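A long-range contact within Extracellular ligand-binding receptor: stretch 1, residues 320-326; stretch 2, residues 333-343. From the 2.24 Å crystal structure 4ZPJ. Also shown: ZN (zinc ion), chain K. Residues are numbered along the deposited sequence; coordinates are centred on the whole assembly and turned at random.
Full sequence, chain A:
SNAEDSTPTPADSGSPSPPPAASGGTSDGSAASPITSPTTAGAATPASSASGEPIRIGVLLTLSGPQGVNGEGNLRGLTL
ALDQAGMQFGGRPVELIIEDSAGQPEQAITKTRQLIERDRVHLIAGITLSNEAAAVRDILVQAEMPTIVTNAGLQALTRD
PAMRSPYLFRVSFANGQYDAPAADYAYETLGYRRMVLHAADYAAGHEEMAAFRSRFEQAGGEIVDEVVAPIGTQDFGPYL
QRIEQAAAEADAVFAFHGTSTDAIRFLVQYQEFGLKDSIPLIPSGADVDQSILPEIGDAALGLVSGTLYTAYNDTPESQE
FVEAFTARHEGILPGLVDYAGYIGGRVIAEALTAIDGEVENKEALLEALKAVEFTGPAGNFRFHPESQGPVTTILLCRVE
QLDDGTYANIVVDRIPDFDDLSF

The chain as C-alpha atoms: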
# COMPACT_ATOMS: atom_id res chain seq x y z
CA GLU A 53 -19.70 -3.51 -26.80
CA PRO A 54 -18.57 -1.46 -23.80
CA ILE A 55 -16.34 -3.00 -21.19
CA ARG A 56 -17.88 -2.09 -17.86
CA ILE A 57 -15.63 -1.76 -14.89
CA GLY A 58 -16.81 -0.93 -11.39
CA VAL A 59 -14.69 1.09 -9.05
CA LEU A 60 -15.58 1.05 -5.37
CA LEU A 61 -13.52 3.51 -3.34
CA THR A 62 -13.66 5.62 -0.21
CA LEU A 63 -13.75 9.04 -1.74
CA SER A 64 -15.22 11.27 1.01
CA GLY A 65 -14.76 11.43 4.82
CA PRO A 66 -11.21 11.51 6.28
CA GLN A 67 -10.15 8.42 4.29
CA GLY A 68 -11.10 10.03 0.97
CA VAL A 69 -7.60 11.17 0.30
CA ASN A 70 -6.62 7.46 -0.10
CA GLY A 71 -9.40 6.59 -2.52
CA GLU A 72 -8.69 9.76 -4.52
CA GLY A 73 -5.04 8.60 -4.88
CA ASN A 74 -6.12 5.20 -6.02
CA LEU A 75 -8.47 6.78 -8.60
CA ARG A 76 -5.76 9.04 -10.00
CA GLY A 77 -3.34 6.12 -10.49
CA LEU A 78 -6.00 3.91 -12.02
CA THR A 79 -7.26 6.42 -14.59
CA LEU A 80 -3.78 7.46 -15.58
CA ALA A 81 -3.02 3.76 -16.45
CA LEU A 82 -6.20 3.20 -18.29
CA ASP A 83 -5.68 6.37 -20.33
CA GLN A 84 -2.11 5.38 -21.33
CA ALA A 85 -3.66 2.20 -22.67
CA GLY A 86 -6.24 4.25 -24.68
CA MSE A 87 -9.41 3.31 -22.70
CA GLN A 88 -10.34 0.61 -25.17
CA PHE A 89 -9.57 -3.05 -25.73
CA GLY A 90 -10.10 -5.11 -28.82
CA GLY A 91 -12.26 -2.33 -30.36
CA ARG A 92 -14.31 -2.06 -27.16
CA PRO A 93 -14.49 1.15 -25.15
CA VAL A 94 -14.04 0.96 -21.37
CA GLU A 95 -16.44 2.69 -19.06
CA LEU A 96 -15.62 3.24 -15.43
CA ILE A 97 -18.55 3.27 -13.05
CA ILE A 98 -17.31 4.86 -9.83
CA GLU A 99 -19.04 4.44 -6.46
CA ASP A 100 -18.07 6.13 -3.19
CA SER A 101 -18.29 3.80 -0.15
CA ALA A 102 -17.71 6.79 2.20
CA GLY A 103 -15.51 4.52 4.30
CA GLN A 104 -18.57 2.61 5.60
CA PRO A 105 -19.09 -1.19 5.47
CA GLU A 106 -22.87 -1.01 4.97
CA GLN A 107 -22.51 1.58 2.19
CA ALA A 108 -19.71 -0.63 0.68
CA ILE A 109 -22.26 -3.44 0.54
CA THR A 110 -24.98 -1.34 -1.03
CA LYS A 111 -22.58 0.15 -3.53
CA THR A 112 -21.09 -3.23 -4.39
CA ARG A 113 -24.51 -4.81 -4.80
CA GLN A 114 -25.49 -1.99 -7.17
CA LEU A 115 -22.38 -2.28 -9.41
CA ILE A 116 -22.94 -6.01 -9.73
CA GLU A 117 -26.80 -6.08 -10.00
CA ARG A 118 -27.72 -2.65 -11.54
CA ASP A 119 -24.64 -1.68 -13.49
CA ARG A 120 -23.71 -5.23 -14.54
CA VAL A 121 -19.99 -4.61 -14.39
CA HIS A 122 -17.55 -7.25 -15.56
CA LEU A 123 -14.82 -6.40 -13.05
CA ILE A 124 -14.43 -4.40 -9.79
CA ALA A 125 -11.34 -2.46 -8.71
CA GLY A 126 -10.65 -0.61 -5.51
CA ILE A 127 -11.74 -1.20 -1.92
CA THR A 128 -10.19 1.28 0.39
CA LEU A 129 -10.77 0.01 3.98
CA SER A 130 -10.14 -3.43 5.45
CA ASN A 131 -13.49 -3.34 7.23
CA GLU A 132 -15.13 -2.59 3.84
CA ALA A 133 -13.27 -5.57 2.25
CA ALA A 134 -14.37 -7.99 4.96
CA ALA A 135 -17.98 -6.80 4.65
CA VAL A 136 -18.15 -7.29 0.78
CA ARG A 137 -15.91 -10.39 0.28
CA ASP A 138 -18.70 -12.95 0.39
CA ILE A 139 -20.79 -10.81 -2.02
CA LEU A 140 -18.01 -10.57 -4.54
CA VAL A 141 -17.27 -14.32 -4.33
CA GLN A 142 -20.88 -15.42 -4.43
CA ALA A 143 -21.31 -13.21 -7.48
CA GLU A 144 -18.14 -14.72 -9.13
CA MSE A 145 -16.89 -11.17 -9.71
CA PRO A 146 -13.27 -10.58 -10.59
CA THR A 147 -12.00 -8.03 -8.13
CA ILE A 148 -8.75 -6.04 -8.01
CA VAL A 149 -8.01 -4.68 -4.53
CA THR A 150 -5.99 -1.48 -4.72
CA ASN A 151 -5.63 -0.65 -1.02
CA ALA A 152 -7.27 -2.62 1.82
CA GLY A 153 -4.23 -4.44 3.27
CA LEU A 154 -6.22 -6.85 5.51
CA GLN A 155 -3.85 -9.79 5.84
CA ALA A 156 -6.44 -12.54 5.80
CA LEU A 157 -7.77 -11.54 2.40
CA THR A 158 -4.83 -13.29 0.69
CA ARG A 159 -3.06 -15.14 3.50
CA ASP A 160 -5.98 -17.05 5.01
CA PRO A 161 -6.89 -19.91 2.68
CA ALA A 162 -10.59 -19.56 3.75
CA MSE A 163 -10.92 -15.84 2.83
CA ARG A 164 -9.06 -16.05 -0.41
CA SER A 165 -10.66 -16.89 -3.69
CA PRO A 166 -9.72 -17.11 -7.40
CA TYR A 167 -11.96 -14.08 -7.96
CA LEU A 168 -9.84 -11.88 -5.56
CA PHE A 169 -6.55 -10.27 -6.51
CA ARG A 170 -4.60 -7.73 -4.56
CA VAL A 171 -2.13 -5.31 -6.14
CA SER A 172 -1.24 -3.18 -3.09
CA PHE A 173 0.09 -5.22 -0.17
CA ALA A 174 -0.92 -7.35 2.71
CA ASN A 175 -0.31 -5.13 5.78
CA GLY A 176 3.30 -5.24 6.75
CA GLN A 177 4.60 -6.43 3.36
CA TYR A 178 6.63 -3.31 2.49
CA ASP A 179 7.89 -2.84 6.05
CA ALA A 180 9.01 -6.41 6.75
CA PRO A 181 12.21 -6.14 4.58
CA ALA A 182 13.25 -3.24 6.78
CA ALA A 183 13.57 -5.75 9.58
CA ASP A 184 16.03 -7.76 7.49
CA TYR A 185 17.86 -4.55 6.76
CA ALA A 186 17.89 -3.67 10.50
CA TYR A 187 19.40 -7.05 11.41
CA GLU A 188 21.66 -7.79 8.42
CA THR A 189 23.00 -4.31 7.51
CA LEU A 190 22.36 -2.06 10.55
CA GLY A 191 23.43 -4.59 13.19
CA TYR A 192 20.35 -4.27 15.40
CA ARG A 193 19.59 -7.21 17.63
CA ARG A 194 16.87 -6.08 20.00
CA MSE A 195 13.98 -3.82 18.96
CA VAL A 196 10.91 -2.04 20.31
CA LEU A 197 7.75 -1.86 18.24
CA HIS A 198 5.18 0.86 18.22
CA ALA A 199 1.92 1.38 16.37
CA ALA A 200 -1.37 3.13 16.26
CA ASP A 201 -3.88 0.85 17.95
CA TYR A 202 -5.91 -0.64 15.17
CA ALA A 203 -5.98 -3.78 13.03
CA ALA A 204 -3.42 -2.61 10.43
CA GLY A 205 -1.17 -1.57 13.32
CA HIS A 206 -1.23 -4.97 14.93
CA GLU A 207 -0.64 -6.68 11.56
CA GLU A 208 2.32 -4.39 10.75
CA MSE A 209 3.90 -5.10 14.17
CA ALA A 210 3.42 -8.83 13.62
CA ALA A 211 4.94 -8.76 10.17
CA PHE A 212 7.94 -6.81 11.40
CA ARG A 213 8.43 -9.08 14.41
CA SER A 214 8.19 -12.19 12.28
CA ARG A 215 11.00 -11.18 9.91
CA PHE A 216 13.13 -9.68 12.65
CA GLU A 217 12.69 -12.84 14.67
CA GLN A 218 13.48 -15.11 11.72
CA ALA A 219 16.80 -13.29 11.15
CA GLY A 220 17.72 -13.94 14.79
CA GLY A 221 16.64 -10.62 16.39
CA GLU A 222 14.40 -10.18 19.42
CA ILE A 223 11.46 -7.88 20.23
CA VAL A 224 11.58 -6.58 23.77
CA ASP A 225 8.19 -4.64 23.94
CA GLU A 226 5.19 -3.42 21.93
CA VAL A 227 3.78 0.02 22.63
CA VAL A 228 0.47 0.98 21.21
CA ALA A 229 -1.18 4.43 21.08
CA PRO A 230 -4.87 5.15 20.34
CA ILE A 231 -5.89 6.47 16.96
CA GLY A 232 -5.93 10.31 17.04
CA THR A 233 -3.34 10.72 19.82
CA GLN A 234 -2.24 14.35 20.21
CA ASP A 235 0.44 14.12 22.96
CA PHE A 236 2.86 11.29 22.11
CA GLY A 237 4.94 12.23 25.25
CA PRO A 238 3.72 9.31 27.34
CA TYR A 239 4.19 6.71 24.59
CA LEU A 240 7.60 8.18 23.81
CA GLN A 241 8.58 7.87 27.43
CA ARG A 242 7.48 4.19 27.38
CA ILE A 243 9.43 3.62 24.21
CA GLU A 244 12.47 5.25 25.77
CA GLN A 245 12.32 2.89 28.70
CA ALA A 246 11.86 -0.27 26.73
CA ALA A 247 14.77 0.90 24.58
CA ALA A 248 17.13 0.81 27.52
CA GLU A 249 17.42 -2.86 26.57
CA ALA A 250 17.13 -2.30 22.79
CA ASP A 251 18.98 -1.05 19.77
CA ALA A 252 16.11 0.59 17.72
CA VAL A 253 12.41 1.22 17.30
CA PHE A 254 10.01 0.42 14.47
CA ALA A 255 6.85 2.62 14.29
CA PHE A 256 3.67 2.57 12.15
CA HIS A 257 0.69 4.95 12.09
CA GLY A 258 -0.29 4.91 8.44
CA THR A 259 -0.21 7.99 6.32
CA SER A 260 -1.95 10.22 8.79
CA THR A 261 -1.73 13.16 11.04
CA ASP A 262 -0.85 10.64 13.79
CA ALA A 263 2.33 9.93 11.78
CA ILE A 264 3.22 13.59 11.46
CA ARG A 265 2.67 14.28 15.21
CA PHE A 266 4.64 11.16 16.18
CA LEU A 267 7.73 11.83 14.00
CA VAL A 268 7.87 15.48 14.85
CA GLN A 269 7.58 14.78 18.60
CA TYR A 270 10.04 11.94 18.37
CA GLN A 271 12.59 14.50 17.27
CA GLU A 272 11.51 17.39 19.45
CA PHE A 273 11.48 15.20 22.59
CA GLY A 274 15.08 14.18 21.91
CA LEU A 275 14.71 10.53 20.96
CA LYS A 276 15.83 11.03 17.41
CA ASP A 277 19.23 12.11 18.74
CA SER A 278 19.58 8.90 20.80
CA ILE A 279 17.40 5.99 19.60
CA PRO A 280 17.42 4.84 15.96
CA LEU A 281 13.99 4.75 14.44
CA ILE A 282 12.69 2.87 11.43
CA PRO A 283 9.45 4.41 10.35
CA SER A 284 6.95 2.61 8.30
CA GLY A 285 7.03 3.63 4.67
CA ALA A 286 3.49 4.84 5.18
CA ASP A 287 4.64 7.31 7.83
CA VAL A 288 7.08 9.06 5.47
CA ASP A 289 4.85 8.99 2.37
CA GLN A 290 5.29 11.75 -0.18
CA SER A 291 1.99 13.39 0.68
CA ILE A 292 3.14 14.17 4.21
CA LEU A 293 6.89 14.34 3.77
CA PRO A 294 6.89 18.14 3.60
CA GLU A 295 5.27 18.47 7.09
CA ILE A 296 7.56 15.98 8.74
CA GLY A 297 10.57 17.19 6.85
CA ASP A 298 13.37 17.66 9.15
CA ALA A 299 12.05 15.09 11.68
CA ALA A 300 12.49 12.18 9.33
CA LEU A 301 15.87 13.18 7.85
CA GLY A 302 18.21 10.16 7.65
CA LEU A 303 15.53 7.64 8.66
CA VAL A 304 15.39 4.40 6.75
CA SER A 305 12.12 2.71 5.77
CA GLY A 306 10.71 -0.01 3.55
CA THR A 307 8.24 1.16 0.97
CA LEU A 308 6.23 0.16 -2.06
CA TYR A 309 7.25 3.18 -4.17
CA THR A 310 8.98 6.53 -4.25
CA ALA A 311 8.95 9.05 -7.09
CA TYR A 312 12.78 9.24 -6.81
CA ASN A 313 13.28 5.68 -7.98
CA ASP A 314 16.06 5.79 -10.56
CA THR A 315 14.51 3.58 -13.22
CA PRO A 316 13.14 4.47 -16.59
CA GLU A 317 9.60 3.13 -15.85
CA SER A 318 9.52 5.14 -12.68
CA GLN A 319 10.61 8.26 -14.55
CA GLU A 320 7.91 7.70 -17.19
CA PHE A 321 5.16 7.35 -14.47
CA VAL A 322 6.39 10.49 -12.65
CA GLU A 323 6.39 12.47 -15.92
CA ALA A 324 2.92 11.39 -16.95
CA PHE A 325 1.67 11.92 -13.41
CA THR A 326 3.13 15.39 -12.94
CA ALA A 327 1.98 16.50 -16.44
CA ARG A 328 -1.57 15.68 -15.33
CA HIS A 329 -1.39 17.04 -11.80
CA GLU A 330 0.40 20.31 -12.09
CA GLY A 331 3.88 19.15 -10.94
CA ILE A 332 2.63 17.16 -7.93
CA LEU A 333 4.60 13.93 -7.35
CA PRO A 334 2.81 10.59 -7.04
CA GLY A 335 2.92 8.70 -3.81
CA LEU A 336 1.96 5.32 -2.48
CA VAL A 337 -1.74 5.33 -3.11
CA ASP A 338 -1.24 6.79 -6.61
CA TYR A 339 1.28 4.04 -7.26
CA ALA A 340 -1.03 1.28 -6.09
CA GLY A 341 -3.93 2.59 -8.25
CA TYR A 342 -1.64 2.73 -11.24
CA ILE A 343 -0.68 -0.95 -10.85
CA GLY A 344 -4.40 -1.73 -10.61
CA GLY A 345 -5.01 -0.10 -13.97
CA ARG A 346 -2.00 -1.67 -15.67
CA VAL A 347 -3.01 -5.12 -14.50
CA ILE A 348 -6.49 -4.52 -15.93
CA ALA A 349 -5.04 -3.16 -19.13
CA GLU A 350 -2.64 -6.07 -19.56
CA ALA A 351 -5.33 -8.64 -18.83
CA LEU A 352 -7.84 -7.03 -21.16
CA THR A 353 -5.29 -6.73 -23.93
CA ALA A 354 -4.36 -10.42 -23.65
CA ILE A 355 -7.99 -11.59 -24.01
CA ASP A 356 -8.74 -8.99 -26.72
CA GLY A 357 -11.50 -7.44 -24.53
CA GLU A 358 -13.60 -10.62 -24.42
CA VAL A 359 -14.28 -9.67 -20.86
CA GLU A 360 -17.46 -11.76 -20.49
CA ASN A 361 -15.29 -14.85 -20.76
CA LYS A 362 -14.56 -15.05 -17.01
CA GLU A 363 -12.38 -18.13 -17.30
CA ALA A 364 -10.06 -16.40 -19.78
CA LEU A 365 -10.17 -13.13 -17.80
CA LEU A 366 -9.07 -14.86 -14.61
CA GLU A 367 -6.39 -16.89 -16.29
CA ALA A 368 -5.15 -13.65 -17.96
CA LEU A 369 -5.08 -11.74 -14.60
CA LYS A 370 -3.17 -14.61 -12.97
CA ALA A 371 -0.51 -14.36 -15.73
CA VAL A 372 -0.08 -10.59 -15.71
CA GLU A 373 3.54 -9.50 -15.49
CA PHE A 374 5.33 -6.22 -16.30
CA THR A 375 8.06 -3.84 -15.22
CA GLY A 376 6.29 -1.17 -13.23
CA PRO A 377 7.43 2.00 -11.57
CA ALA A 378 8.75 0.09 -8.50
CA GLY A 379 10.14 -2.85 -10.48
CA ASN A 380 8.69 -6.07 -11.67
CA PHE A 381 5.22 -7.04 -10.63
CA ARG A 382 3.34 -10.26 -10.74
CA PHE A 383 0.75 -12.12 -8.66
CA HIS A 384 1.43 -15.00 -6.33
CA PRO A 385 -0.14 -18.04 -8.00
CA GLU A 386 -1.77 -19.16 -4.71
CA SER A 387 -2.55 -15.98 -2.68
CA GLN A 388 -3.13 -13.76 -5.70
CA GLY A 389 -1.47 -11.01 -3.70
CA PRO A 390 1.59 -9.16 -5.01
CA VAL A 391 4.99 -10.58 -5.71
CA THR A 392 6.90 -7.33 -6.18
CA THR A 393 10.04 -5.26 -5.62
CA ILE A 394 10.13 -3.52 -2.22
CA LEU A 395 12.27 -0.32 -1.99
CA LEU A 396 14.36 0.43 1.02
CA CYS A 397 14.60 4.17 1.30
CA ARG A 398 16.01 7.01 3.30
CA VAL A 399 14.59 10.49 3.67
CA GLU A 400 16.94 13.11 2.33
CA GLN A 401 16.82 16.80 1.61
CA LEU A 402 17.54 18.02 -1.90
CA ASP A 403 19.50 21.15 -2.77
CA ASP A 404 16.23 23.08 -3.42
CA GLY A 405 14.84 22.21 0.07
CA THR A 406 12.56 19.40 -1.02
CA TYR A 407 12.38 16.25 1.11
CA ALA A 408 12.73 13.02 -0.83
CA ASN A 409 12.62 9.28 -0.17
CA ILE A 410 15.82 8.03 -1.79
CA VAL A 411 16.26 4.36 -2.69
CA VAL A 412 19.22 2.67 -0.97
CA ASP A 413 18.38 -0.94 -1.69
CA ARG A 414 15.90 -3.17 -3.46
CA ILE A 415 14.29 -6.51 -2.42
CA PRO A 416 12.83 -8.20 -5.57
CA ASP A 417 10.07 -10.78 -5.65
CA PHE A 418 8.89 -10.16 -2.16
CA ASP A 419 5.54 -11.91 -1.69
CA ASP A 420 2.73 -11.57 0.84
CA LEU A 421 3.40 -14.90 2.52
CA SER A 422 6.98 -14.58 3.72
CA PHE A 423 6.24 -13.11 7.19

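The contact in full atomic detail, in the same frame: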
# COMPACT_ATOMS: atom_id res chain seq x y z
N GLU A 320 9.06 7.61 -16.34
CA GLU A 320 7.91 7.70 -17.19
C GLU A 320 6.58 7.90 -16.40
O GLU A 320 5.86 8.82 -16.65
CB GLU A 320 7.86 6.44 -18.03
CG GLU A 320 6.64 6.22 -18.91
CD GLU A 320 6.78 4.91 -19.69
OE1 GLU A 320 7.92 4.54 -20.04
OE2 GLU A 320 5.77 4.23 -19.91
N PHE A 321 6.35 7.15 -15.34
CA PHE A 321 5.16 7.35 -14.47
C PHE A 321 5.17 8.69 -13.76
O PHE A 321 4.15 9.35 -13.73
CB PHE A 321 5.10 6.21 -13.50
CG PHE A 321 4.11 6.36 -12.40
CD1 PHE A 321 2.76 6.35 -12.67
CD2 PHE A 321 4.52 6.36 -11.11
CE1 PHE A 321 1.83 6.43 -11.65
CE2 PHE A 321 3.64 6.42 -10.08
CZ PHE A 321 2.28 6.48 -10.35
N VAL A 322 6.31 9.15 -13.28
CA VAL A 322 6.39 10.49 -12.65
C VAL A 322 6.08 11.59 -13.68
O VAL A 322 5.34 12.56 -13.39
CB VAL A 322 7.76 10.78 -12.03
CG1 VAL A 322 7.81 12.16 -11.44
CG2 VAL A 322 8.05 9.80 -10.90
N GLU A 323 6.64 11.45 -14.88
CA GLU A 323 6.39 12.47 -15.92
C GLU A 323 4.94 12.55 -16.32
O GLU A 323 4.40 13.64 -16.42
CB GLU A 323 7.20 12.19 -17.17
CG GLU A 323 8.58 12.72 -17.01
CD GLU A 323 9.55 12.13 -18.00
OE1 GLU A 323 9.10 11.48 -19.00
OE2 GLU A 323 10.76 12.34 -17.74
N ALA A 324 4.31 11.40 -16.56
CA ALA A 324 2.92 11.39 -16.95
C ALA A 324 2.02 11.82 -15.78
O ALA A 324 0.96 12.46 -15.97
CB ALA A 324 2.55 10.01 -17.48
N PHE A 325 2.47 11.55 -14.56
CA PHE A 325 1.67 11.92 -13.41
C PHE A 325 1.74 13.42 -13.21
O PHE A 325 0.72 14.09 -13.14
CB PHE A 325 2.10 11.18 -12.16
CG PHE A 325 1.17 11.38 -11.00
CD1 PHE A 325 0.09 10.56 -10.81
CD2 PHE A 325 1.36 12.43 -10.12
CE1 PHE A 325 -0.75 10.76 -9.75
CE2 PHE A 325 0.51 12.64 -9.06
CZ PHE A 325 -0.54 11.80 -8.87
N THR A 326 2.95 13.95 -13.12
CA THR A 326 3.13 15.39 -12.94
C THR A 326 2.56 16.22 -14.09
O THR A 326 2.09 17.31 -13.83
CB THR A 326 4.60 15.77 -12.80
OG1 THR A 326 5.27 15.21 -13.89
CG2 THR A 326 5.21 15.23 -11.51
N LEU A 333 3.94 15.23 -7.21
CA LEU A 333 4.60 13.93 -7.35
C LEU A 333 3.63 12.86 -6.86
O LEU A 333 2.92 13.07 -5.91
CB LEU A 333 5.93 13.91 -6.55
CG LEU A 333 7.13 14.73 -7.05
CD1 LEU A 333 8.40 14.52 -6.26
CD2 LEU A 333 7.46 14.44 -8.48
N PRO A 334 3.61 11.69 -7.53
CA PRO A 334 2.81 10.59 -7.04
C PRO A 334 3.40 9.93 -5.82
O PRO A 334 4.63 9.85 -5.70
CB PRO A 334 2.84 9.60 -8.20
CG PRO A 334 4.17 9.82 -8.81
CD PRO A 334 4.43 11.31 -8.69
N GLY A 335 2.53 9.48 -4.94
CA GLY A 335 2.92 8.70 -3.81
C GLY A 335 2.40 7.29 -3.85
O GLY A 335 2.16 6.73 -4.92
N LEU A 336 2.20 6.74 -2.65
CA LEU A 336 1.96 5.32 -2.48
C LEU A 336 0.63 4.86 -3.04
O LEU A 336 0.55 3.83 -3.73
CB LEU A 336 1.95 5.04 -0.97
CG LEU A 336 3.10 4.17 -0.53
CD1 LEU A 336 3.56 4.49 0.89
CD2 LEU A 336 2.59 2.74 -0.66
N VAL A 337 -0.41 5.59 -2.65
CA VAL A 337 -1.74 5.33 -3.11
C VAL A 337 -1.93 5.58 -4.62
O VAL A 337 -2.73 4.92 -5.25
CB VAL A 337 -2.79 6.11 -2.28
CG1 VAL A 337 -2.76 5.61 -0.84
CG2 VAL A 337 -2.55 7.63 -2.34
N ASP A 338 -1.24 6.56 -5.18
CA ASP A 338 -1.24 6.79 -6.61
C ASP A 338 -0.56 5.62 -7.27
O ASP A 338 -1.02 5.16 -8.28
CB ASP A 338 -0.49 8.07 -7.01
CG ASP A 338 -0.93 9.32 -6.20
OD1 ASP A 338 -2.05 9.82 -6.40
OD2 ASP A 338 -0.10 9.83 -5.42
N TYR A 339 0.55 5.14 -6.69
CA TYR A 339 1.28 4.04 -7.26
C TYR A 339 0.41 2.78 -7.33
O TYR A 339 0.35 2.05 -8.38
CB TYR A 339 2.57 3.76 -6.45
CG TYR A 339 3.19 2.43 -6.83
CD1 TYR A 339 3.89 2.27 -8.00
CD2 TYR A 339 2.97 1.30 -6.04
CE1 TYR A 339 4.44 1.03 -8.35
CE2 TYR A 339 3.45 0.04 -6.41
CZ TYR A 339 4.21 -0.09 -7.53
OH TYR A 339 4.71 -1.36 -7.84
N ALA A 340 -0.24 2.50 -6.21
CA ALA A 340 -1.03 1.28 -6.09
C ALA A 340 -2.24 1.26 -7.04
O ALA A 340 -2.52 0.22 -7.66
CB ALA A 340 -1.48 1.07 -4.64
N GLY A 341 -2.90 2.41 -7.22
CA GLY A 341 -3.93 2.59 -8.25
C GLY A 341 -3.42 2.38 -9.67
O GLY A 341 -4.05 1.71 -10.50
N TYR A 342 -2.26 2.92 -9.95
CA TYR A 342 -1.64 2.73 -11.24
C TYR A 342 -1.39 1.24 -11.60
O TYR A 342 -1.71 0.77 -12.67
CB TYR A 342 -0.34 3.54 -11.26
CG TYR A 342 0.35 3.45 -12.57
CD1 TYR A 342 -0.13 4.18 -13.67
CD2 TYR A 342 1.46 2.63 -12.74
CE1 TYR A 342 0.49 4.10 -14.91
CE2 TYR A 342 2.04 2.52 -13.98
CZ TYR A 342 1.57 3.27 -15.05
OH TYR A 342 2.21 3.15 -16.25
N ILE A 343 -0.87 0.49 -10.66
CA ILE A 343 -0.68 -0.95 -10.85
C ILE A 343 -2.03 -1.64 -11.06
O ILE A 343 -2.16 -2.59 -11.85
CB ILE A 343 0.04 -1.56 -9.61
CG1 ILE A 343 1.40 -0.91 -9.39
CG2 ILE A 343 0.15 -3.09 -9.72
CD1 ILE A 343 2.48 -1.30 -10.40
ZN ZN K . 6.75 1.93 -19.84
O HOH W 1 4.35 1.38 -19.76

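Two phenylalanines one helical turn apart, Phe-321 and Phe-325, form the apolar centre of the contact, with Pro-334 packed against both. No hydrogen bond joins the two stretches; packing holds them together and buries 463 Å² in total, the largest share, 112 Å², on Phe-321. Both phenylalanines direct CA-to-CB toward the second stretch and adopt the t rotamer, which carries their rings off the helix toward the loop and helix of the second stretch. Pro-334 points its own CA-to-CB bond toward them. Pro-334 CB lies 3.7 Å from the centroid of the Phe-325 ring, 10° off the ring normal, a CH-pi contact over the face, while Pro-334 CD sits 3.6 Å from Phe-325 CD2. Pro-334 CG reaches Phe-321 CE2 at 3.7 Å. The compact proline ring thus offers several carbons to two aromatic neighbours, and its nitrogen carries no N-H that would need a partner here.

Farther along the second stretch, Tyr-342, also t, meets Phe-321: the ring centroids are 4.5 Å apart with planes at 40°, an oblique pair, and Phe-321 CE1 lies over one face of the tyrosine ring, 3.5 Å from Tyr-342 CG. The Tyr-342 hydroxyl is hydrogen-bonded elsewhere in the structure, so the ring can be buried without leaving its polar end unsatisfied. Phe-321 CZ also rests against the helix backbone, 4.1 Å from Tyr-339 CA. The helix axes, at 104° to one another, approach no closer than 12.3 Å, a gap into which the large aromatic side chains reach.

Beside this centre, Leu-333 points CA-to-CB away, but its end comes back nearer: Leu-333 CD2 lies 3.8 Å from Val-322 CG1 and 3.9 Å from Thr-326 CG2. These methyl groups extend the apolar surface to partly exposed positions. The Thr-326 hydroxyl faces its own helix, with Thr-326 OG1 2.7 Å from Val-322 O and 3.1 Å from Glu-323 O, leaving the methyl for Leu-333.

Asp-338 brings a polar group to the aromatic border. Asp-338 OD1 approaches Phe-325 CZ at 3.5 Å and is hydrogen-bonded elsewhere in the structure; Asp-338 OD2 accepts a hydrogen bond from Gly-335 N, 2.7 Å away and nearly linear at 171°. This bond links the N-cap residue Gly-335 to Asp-338 in the first turn of the helix. Glu-320 lies at the outer polar edge, touching nothing in the second stretch; Glu-320 OE2 binds the zinc ion ZN at 2.5 Å.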